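Local coordinates for tRNA-splicing ligase RtcB (Thermus thermophilus, PDB 2EPG), which probably joins RNA ends bearing a 3'-phosphate or 2',3'-cyclic phosphate to 5'-hydroxyl ends, using GTP and manganese, at residues A[208-213]-A[243-248]; A[109-114]-A[382-387]; A[303-308]-A[334-339]. All blocks are in the same frame, centred on the assembly; numbering follows the deposited sequence.

In the fold
The three contacts meet at strand 110-119 and its two neighbours, strand 240-247 on one side and strand 332-347 on the other, both antiparallel to it. Helix 288-321 lies on one face of these strands and is reached by interaction 3; segment 382-387 packs on the other face in interaction 2. Interaction 1 ties the loop before strand 216-225 to strand 240-247. Their centres lie about 9 to 10 Å apart. Arg308 joins interactions 3 and 1, its NH2 lying 2.9 Å from Thr247 O, and a salt bridge from Arg112 NE to Asp336 OD1, 2.8 Å, joins interactions 2 and 3. The strand ends deliver His246 and His339, predicted manganese ligands, beside Pro384 of the predicted GMP pocket.

Interaction 1: A[208-213]-A[243-248]; sequences GTLGSG and VLIHTG
Segment 208-213 is an irregular loop that runs past the end of strand 240-247, with the two backbones nearest at Leu210 and Thr247, whose CA atoms are 5.5 Å apart. The one hydrogen bond across the contact goes from Thr247 OG1 to Leu210 O, at 2.7 Å. OG1 is anti to its own backbone N (chi1 -173°), on a CB that points toward the loop. It meets the carbonyl from above its plane, 31° out, with a C=O...OG1 angle of 124°. Leu210 CD2 lies against the strand backbone, 4.1 Å from His246 O, with Ile245 CG2 at 4.3 Å. An alanine in place of Thr247 would remove the hydroxyl, and the carbonyl of Leu210 would probably lose its tie to the strand, leaving the loop less firmly held. Asn307 of helix 288-321 adds a second hold, bonding Gly208 N and Thr209 O. Backbone angles at Gly208 and Gly211 would force a CB against the preceding carbonyl. The loop leads into the 214-218 run of the predicted GMP site, next to His246, a predicted manganese ligand: it belongs to the predicted active-site region of the RtcB fold.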
loop_
_atom_site.group_PDB
_atom_site.type_symbol
_atom_site.label_atom_id
_atom_site.label_comp_id
_atom_site.label_asym_id
_atom_site.label_seq_id
_atom_site.Cartn_x
_atom_site.Cartn_y
_atom_site.Cartn_z
ATOM N N GLY A 208 13.428 -10.435 -1.407
ATOM C CA GLY A 208 13.294 -11.325 -0.267
ATOM C C GLY A 208 13.747 -10.715 1.037
ATOM O O GLY A 208 13.981 -11.435 2.008
ATOM N N THR A 209 13.861 -9.392 1.082
ATOM C CA THR A 209 14.298 -8.711 2.312
ATOM C C THR A 209 13.324 -7.600 2.648
ATOM O O THR A 209 12.692 -7.037 1.760
ATOM C CB THR A 209 15.699 -8.092 2.164
ATOM O OG1 THR A 209 15.665 -7.070 1.154
ATOM C CG2 THR A 209 16.710 -9.155 1.762
ATOM N N LEU A 210 13.214 -7.290 3.933
ATOM C CA LEU A 210 12.302 -6.266 4.414
ATOM C C LEU A 210 12.778 -4.844 4.160
ATOM O O LEU A 210 11.989 -3.976 3.796
ATOM C CB LEU A 210 12.059 -6.479 5.917
ATOM C CG LEU A 210 11.239 -7.734 6.236
ATOM C CD1 LEU A 210 11.328 -8.114 7.719
ATOM C CD2 LEU A 210 9.799 -7.462 5.831
ATOM N N GLY A 211 14.075 -4.611 4.344
ATOM C CA GLY A 211 14.612 -3.279 4.149
ATOM C C GLY A 211 14.625 -2.566 5.488
ATOM O O GLY A 211 14.299 -3.156 6.512
ATOM N N SER A 212 14.989 -1.293 5.492
ATOM C CA SER A 212 15.045 -0.541 6.735
ATOM C C SER A 212 13.919 0.471 6.814
ATOM O O SER A 212 12.967 0.430 6.028
ATOM C CB SER A 212 16.391 0.174 6.851
ATOM O OG SER A 212 17.457 -0.757 6.742
ATOM N N GLY A 213 14.033 1.388 7.766
ATOM C CA GLY A 213 13.001 2.387 7.926
ATOM C C GLY A 213 11.821 1.743 8.611
ATOM O O GLY A 213 11.996 0.926 9.512
ATOM N N VAL A 243 0.084 -12.914 10.244
ATOM C CA VAL A 243 1.410 -12.388 10.001
ATOM C C VAL A 243 1.266 -11.247 8.987
ATOM O O VAL A 243 0.764 -11.447 7.885
ATOM C CB VAL A 243 2.344 -13.488 9.448
ATOM C CG1 VAL A 243 3.758 -12.918 9.241
ATOM C CG2 VAL A 243 2.366 -14.688 10.413
ATOM N N LEU A 244 1.708 -10.055 9.373
ATOM C CA LEU A 244 1.618 -8.894 8.500
ATOM C C LEU A 244 3.011 -8.508 8.006
ATOM O O LEU A 244 3.916 -8.277 8.804
ATOM C CB LEU A 244 0.951 -7.724 9.243
ATOM C CG LEU A 244 0.600 -6.474 8.419
ATOM C CD1 LEU A 244 -0.621 -5.741 9.032
ATOM C CD2 LEU A 244 1.809 -5.555 8.361
ATOM N N ILE A 245 3.159 -8.451 6.683
ATOM C CA ILE A 245 4.427 -8.111 6.023
ATOM C C ILE A 245 4.310 -6.716 5.395
ATOM O O ILE A 245 3.448 -6.469 4.552
ATOM C CB ILE A 245 4.742 -9.128 4.903
ATOM C CG1 ILE A 245 4.832 -10.539 5.493
ATOM C CG2 ILE A 245 6.041 -8.747 4.200
ATOM C CD1 ILE A 245 4.717 -11.669 4.437
ATOM N N HIS A 246 5.192 -5.818 5.816
ATOM C CA HIS A 246 5.203 -4.439 5.353
ATOM C C HIS A 246 6.542 -4.137 4.711
ATOM O O HIS A 246 7.564 -4.061 5.406
ATOM C CB HIS A 246 5.001 -3.498 6.539
ATOM C CG HIS A 246 4.669 -2.090 6.149
ATOM N ND1 HIS A 246 5.241 -1.459 5.065
ATOM C CD2 HIS A 246 3.835 -1.184 6.712
ATOM C CE1 HIS A 246 4.770 -0.228 4.975
ATOM N NE2 HIS A 246 3.915 -0.037 5.962
ATOM N N THR A 247 6.536 -3.987 3.389
ATOM C CA THR A 247 7.739 -3.675 2.644
ATOM C C THR A 247 7.389 -3.358 1.184
ATOM O O THR A 247 6.236 -3.560 0.747
ATOM C CB THR A 247 8.770 -4.825 2.709
ATOM O OG1 THR A 247 9.985 -4.393 2.089
ATOM C CG2 THR A 247 8.246 -6.076 1.991
ATOM N N GLY A 248 8.377 -2.861 0.437
ATOM C CA GLY A 248 8.134 -2.478 -0.942
ATOM C C GLY A 248 9.121 -2.913 -2.007
ATOM O O GLY A 248 9.592 -4.055 -2.005
#

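Interaction 2: A[109-114]-A[382-387]; sequences CGVRLL and LVPGDM
The contact belongs to the apolar packing at the start of the predicted GMP-binding run 384-387 of the RtcB fold, where the end of strand 380-383 and the turn at Pro384 pack on one face of strand 110-119. The backbones come nearest at Val111 and Leu382, with CA atoms 6.8 Å apart, and no hydrogen bond links the segments. Leu382 does most of the touching. Its CG lies beside the backbone N (chi1 -49°), anti to the carbonyl carbon, which sends the two methyls over the strand between Val111 and Leu113. Leu382 CD1 reaches Leu113 CB at 3.8 Å, and Leu382 CD2 touches Leu113 CD2. Leu382 CD1 also sits 3.7 Å from Val111 O, against the strand's backbone. The two branches of Val111 divide the work: CG1, anti to the backbone N, takes Leu382 CB at 4.0 Å, while CG2 meets the ring of Pro384, 3.9 Å from its CG. Leu244 of strand 240-247 extends the apolar patch, touching Val111, Leu113 and Pro384. Held by dispersion and burial alone, the interface owes its fit to shape; this packing positions Leu382, whose O accepts a hydrogen bond from NE2 of His339, a predicted manganese ligand.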
loop_
_atom_site.group_PDB
_atom_site.type_symbol
_atom_site.label_atom_id
_atom_site.label_comp_id
_atom_site.label_asym_id
_atom_site.label_seq_id
_atom_site.Cartn_x
_atom_site.Cartn_y
_atom_site.Cartn_z
ATOM N N CYS A 109 5.214 0.164 -2.004
ATOM C CA CYS A 109 5.542 -0.177 -0.630
ATOM C C CYS A 109 4.119 -0.638 -0.298
ATOM O O CYS A 109 3.143 0.048 -0.653
ATOM C CB CYS A 109 5.868 1.082 0.190
ATOM S SG CYS A 109 5.873 0.828 2.001
ATOM N N GLY A 110 3.979 -1.790 0.337
ATOM C CA GLY A 110 2.639 -2.258 0.612
ATOM C C GLY A 110 2.554 -3.232 1.757
ATOM O O GLY A 110 3.498 -3.372 2.534
ATOM N N VAL A 111 1.429 -3.936 1.833
ATOM C CA VAL A 111 1.201 -4.857 2.927
ATOM C C VAL A 111 0.606 -6.187 2.506
ATOM O O VAL A 111 -0.282 -6.233 1.663
ATOM C CB VAL A 111 0.213 -4.227 3.953
ATOM C CG1 VAL A 111 0.113 -5.092 5.190
ATOM C CG2 VAL A 111 0.656 -2.805 4.301
ATOM N N ARG A 112 1.099 -7.265 3.102
ATOM C CA ARG A 112 0.532 -8.574 2.854
ATOM C C ARG A 112 0.136 -9.130 4.223
ATOM O O ARG A 112 0.905 -9.022 5.193
ATOM C CB ARG A 112 1.528 -9.534 2.209
ATOM C CG ARG A 112 0.981 -10.966 2.171
ATOM C CD ARG A 112 1.793 -11.957 1.343
ATOM N NE ARG A 112 1.841 -11.658 -0.088
ATOM C CZ ARG A 112 2.074 -12.582 -1.020
ATOM N NH1 ARG A 112 2.124 -12.267 -2.307
ATOM N NH2 ARG A 112 2.217 -13.843 -0.662
ATOM N N LEU A 113 -1.062 -9.704 4.306
ATOM C CA LEU A 113 -1.506 -10.310 5.549
ATOM C C LEU A 113 -1.777 -11.800 5.329
ATOM O O LEU A 113 -2.582 -12.179 4.467
ATOM C CB LEU A 113 -2.785 -9.641 6.079
ATOM C CG LEU A 113 -3.313 -10.179 7.424
ATOM C CD1 LEU A 113 -2.320 -9.876 8.553
ATOM C CD2 LEU A 113 -4.636 -9.520 7.765
ATOM N N LEU A 114 -1.085 -12.635 6.103
ATOM C CA LEU A 114 -1.288 -14.072 6.044
ATOM C C LEU A 114 -2.213 -14.401 7.230
ATOM O O LEU A 114 -2.087 -13.804 8.304
ATOM C CB LEU A 114 0.051 -14.824 6.210
ATOM C CG LEU A 114 1.208 -14.529 5.244
ATOM C CD1 LEU A 114 2.397 -15.449 5.545
ATOM C CD2 LEU A 114 0.733 -14.733 3.813
ATOM N N LEU A 382 -5.921 -3.401 4.307
ATOM C CA LEU A 382 -4.986 -3.685 5.390
ATOM C C LEU A 382 -4.377 -2.389 5.885
ATOM O O LEU A 382 -3.696 -1.683 5.142
ATOM C CB LEU A 382 -3.896 -4.643 4.881
ATOM C CG LEU A 382 -4.466 -5.864 4.136
ATOM C CD1 LEU A 382 -3.345 -6.760 3.590
ATOM C CD2 LEU A 382 -5.377 -6.644 5.081
ATOM N N VAL A 383 -4.640 -2.073 7.145
ATOM C CA VAL A 383 -4.150 -0.848 7.749
ATOM C C VAL A 383 -3.168 -1.187 8.860
ATOM O O VAL A 383 -3.555 -1.436 10.003
ATOM C CB VAL A 383 -5.333 -0.019 8.311
ATOM C CG1 VAL A 383 -4.836 1.235 8.998
ATOM C CG2 VAL A 383 -6.267 0.362 7.181
ATOM N N PRO A 384 -1.871 -1.203 8.537
ATOM C CA PRO A 384 -0.871 -1.521 9.552
ATOM C C PRO A 384 -0.669 -0.298 10.453
ATOM O O PRO A 384 -0.815 0.847 10.009
ATOM C CB PRO A 384 0.356 -1.825 8.708
ATOM C CG PRO A 384 0.245 -0.780 7.621
ATOM C CD PRO A 384 -1.232 -0.820 7.263
ATOM N N GLY A 385 -0.380 -0.529 11.723
ATOM C CA GLY A 385 -0.120 0.595 12.601
ATOM C C GLY A 385 1.390 0.711 12.604
ATOM O O GLY A 385 2.054 0.200 11.696
ATOM N N ASP A 386 1.957 1.384 13.591
ATOM C CA ASP A 386 3.410 1.454 13.648
ATOM C C ASP A 386 3.812 0.107 14.219
ATOM O O ASP A 386 2.950 -0.685 14.610
ATOM C CB ASP A 386 3.858 2.572 14.578
ATOM C CG ASP A 386 3.196 3.883 14.248
ATOM O OD1 ASP A 386 1.951 3.960 14.390
ATOM O OD2 ASP A 386 3.908 4.825 13.835
HETATM N N MSE A 387 5.105 -0.174 14.259
HETATM C CA MSE A 387 5.545 -1.446 14.811
HETATM C C MSE A 387 5.085 -1.555 16.259
HETATM O O MSE A 387 5.146 -0.585 17.021
HETATM C CB MSE A 387 7.062 -1.553 14.761
HETATM C CG MSE A 387 7.637 -1.379 13.383
HETATM SE SE MSE A 387 9.550 -1.412 13.497
HETATM C CE MSE A 387 9.823 -3.269 13.117
#

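Interaction 3: A[303-308]-A[334-339]; sequences FAFANR and LYDLAH
Helix 303-308 lies over strand 334-338 with their axes 10.1 Å apart and running roughly antiparallel, at 147°. Charge carries the contact. Arg308 grips Asp336 side-on, NE to OD1 at 3.1 Å (N-H...O angle 160°) and NH1 to OD2 at 3.0 Å; a weak third bond runs from NE to OD2. Both oxygens lie close to the guanidinium plane, but the two groups are turned 39° apart. OD2 is met on its syn lone pair, OD1 from above the carboxylate plane. A bend at chi3 of Arg308 brings this edge round. Water is the second link: it donates to Phe305 O and to Asp336 OD1, 2.7 Å from each. The aromatic contact is at an edge: Phe305 CE2 lies 3.6 Å from Asp336 OD2, in the ring plane, where C-H dipoles would suit the negative oxygen. Outside the segments, Arg112 NE forms a salt bridge to OD1, and Arg308 NH2 bonds Thr247 O and Asn108 O. Asp336 is therefore a buried acid between two arginines and a water, a setting that would probably keep it ionised and that ties the helix to the strand leading to His339, a predicted manganese ligand.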
loop_
_atom_site.group_PDB
_atom_site.type_symbol
_atom_site.label_atom_id
_atom_site.label_comp_id
_atom_site.label_asym_id
_atom_site.label_seq_id
_atom_site.Cartn_x
_atom_site.Cartn_y
_atom_site.Cartn_z
ATOM N N PHE A 303 8.118 -5.981 -8.751
ATOM C CA PHE A 303 9.242 -6.419 -7.952
ATOM C C PHE A 303 8.806 -6.423 -6.492
ATOM O O PHE A 303 9.084 -7.368 -5.741
ATOM C CB PHE A 303 10.437 -5.474 -8.140
ATOM C CG PHE A 303 11.639 -5.854 -7.318
ATOM C CD1 PHE A 303 12.352 -7.012 -7.600
ATOM C CD2 PHE A 303 12.047 -5.065 -6.253
ATOM C CE1 PHE A 303 13.458 -7.374 -6.832
ATOM C CE2 PHE A 303 13.146 -5.421 -5.479
ATOM C CZ PHE A 303 13.852 -6.578 -5.772
ATOM N N ALA A 304 8.107 -5.369 -6.088
ATOM C CA ALA A 304 7.628 -5.286 -4.704
ATOM C C ALA A 304 6.638 -6.425 -4.439
ATOM O O ALA A 304 6.655 -7.037 -3.375
ATOM C CB ALA A 304 6.961 -3.911 -4.437
ATOM N N PHE A 305 5.765 -6.716 -5.398
ATOM C CA PHE A 305 4.824 -7.812 -5.196
ATOM C C PHE A 305 5.594 -9.122 -4.969
ATOM O O PHE A 305 5.256 -9.900 -4.088
ATOM C CB PHE A 305 3.900 -7.970 -6.413
ATOM C CG PHE A 305 2.696 -7.050 -6.398
ATOM C CD1 PHE A 305 2.323 -6.359 -7.547
ATOM C CD2 PHE A 305 1.924 -6.899 -5.245
ATOM C CE1 PHE A 305 1.207 -5.533 -7.557
ATOM C CE2 PHE A 305 0.807 -6.077 -5.241
ATOM C CZ PHE A 305 0.444 -5.388 -6.401
ATOM N N ALA A 306 6.640 -9.351 -5.765
ATOM C CA ALA A 306 7.450 -10.571 -5.673
ATOM C C ALA A 306 8.199 -10.641 -4.371
ATOM O O ALA A 306 8.359 -11.711 -3.781
ATOM C CB ALA A 306 8.430 -10.638 -6.836
ATOM N N ASN A 307 8.675 -9.492 -3.924
ATOM C CA ASN A 307 9.408 -9.418 -2.675
ATOM C C ASN A 307 8.537 -9.887 -1.501
ATOM O O ASN A 307 9.001 -10.629 -0.627
ATOM C CB ASN A 307 9.880 -7.980 -2.432
ATOM C CG ASN A 307 10.771 -7.871 -1.218
ATOM O OD1 ASN A 307 11.656 -8.699 -1.025
ATOM N ND2 ASN A 307 10.554 -6.849 -0.398
ATOM N N ARG A 308 7.283 -9.437 -1.467
ATOM C CA ARG A 308 6.394 -9.837 -0.385
ATOM C C ARG A 308 6.048 -11.321 -0.539
ATOM O O ARG A 308 5.933 -12.046 0.450
ATOM C CB ARG A 308 5.127 -8.968 -0.377
ATOM C CG ARG A 308 5.394 -7.516 0.054
ATOM C CD ARG A 308 4.118 -6.767 0.464
ATOM N NE ARG A 308 3.221 -6.456 -0.651
ATOM C CZ ARG A 308 3.260 -5.337 -1.368
ATOM N NH1 ARG A 308 2.396 -5.158 -2.350
ATOM N NH2 ARG A 308 4.162 -4.394 -1.112
ATOM N N LEU A 334 -4.507 -13.717 2.958
ATOM C CA LEU A 334 -5.846 -13.165 3.120
ATOM C C LEU A 334 -5.940 -12.113 2.017
ATOM O O LEU A 334 -6.865 -12.127 1.197
ATOM C CB LEU A 334 -5.993 -12.548 4.512
ATOM C CG LEU A 334 -7.404 -12.088 4.894
ATOM C CD1 LEU A 334 -7.542 -12.107 6.407
ATOM C CD2 LEU A 334 -7.674 -10.693 4.315
ATOM N N TYR A 335 -4.973 -11.201 1.992
ATOM C CA TYR A 335 -4.901 -10.203 0.917
ATOM C C TYR A 335 -3.510 -9.567 0.883
ATOM O O TYR A 335 -2.717 -9.725 1.811
ATOM C CB TYR A 335 -5.960 -9.096 1.079
ATOM C CG TYR A 335 -6.335 -8.485 -0.247
ATOM C CD1 TYR A 335 -6.831 -9.282 -1.278
ATOM C CD2 TYR A 335 -6.185 -7.126 -0.491
ATOM C CE1 TYR A 335 -7.161 -8.731 -2.517
ATOM C CE2 TYR A 335 -6.524 -6.579 -1.721
ATOM C CZ TYR A 335 -7.009 -7.393 -2.726
ATOM O OH TYR A 335 -7.342 -6.858 -3.951
ATOM N N ASP A 336 -3.225 -8.846 -0.193
ATOM C CA ASP A 336 -1.955 -8.147 -0.355
ATOM C C ASP A 336 -2.249 -6.938 -1.249
ATOM O O ASP A 336 -2.776 -7.093 -2.353
ATOM C CB ASP A 336 -0.922 -9.101 -0.987
ATOM C CG ASP A 336 0.418 -8.420 -1.303
ATOM O OD1 ASP A 336 1.470 -9.017 -0.992
ATOM O OD2 ASP A 336 0.428 -7.309 -1.882
ATOM N N LEU A 337 -1.940 -5.734 -0.767
ATOM C CA LEU A 337 -2.196 -4.530 -1.544
ATOM C C LEU A 337 -1.163 -3.433 -1.327
ATOM O O LEU A 337 -0.488 -3.373 -0.305
ATOM C CB LEU A 337 -3.596 -3.962 -1.240
ATOM C CG LEU A 337 -3.776 -3.088 0.015
ATOM C CD1 LEU A 337 -5.228 -2.590 0.112
ATOM C CD2 LEU A 337 -3.403 -3.895 1.262
ATOM N N ALA A 338 -1.056 -2.562 -2.323
ATOM C CA ALA A 338 -0.121 -1.451 -2.311
ATOM C C ALA A 338 -0.639 -0.254 -1.531
ATOM O O ALA A 338 -1.845 -0.067 -1.411
ATOM C CB ALA A 338 0.170 -1.025 -3.752
ATOM N N HIS A 339 0.291 0.553 -1.020
ATOM C CA HIS A 339 -0.023 1.779 -0.290
ATOM C C HIS A 339 0.497 2.973 -1.105
ATOM O O HIS A 339 0.140 4.114 -0.830
ATOM C CB HIS A 339 0.607 1.760 1.118
ATOM C CG HIS A 339 -0.176 0.958 2.117
ATOM N ND1 HIS A 339 -0.257 1.305 3.452
ATOM C CD2 HIS A 339 -0.966 -0.134 1.966
ATOM C CE1 HIS A 339 -1.069 0.467 4.075
ATOM N NE2 HIS A 339 -1.514 -0.414 3.196
HETATM O O HOH W 1 2.653 -9.686 -3.338
#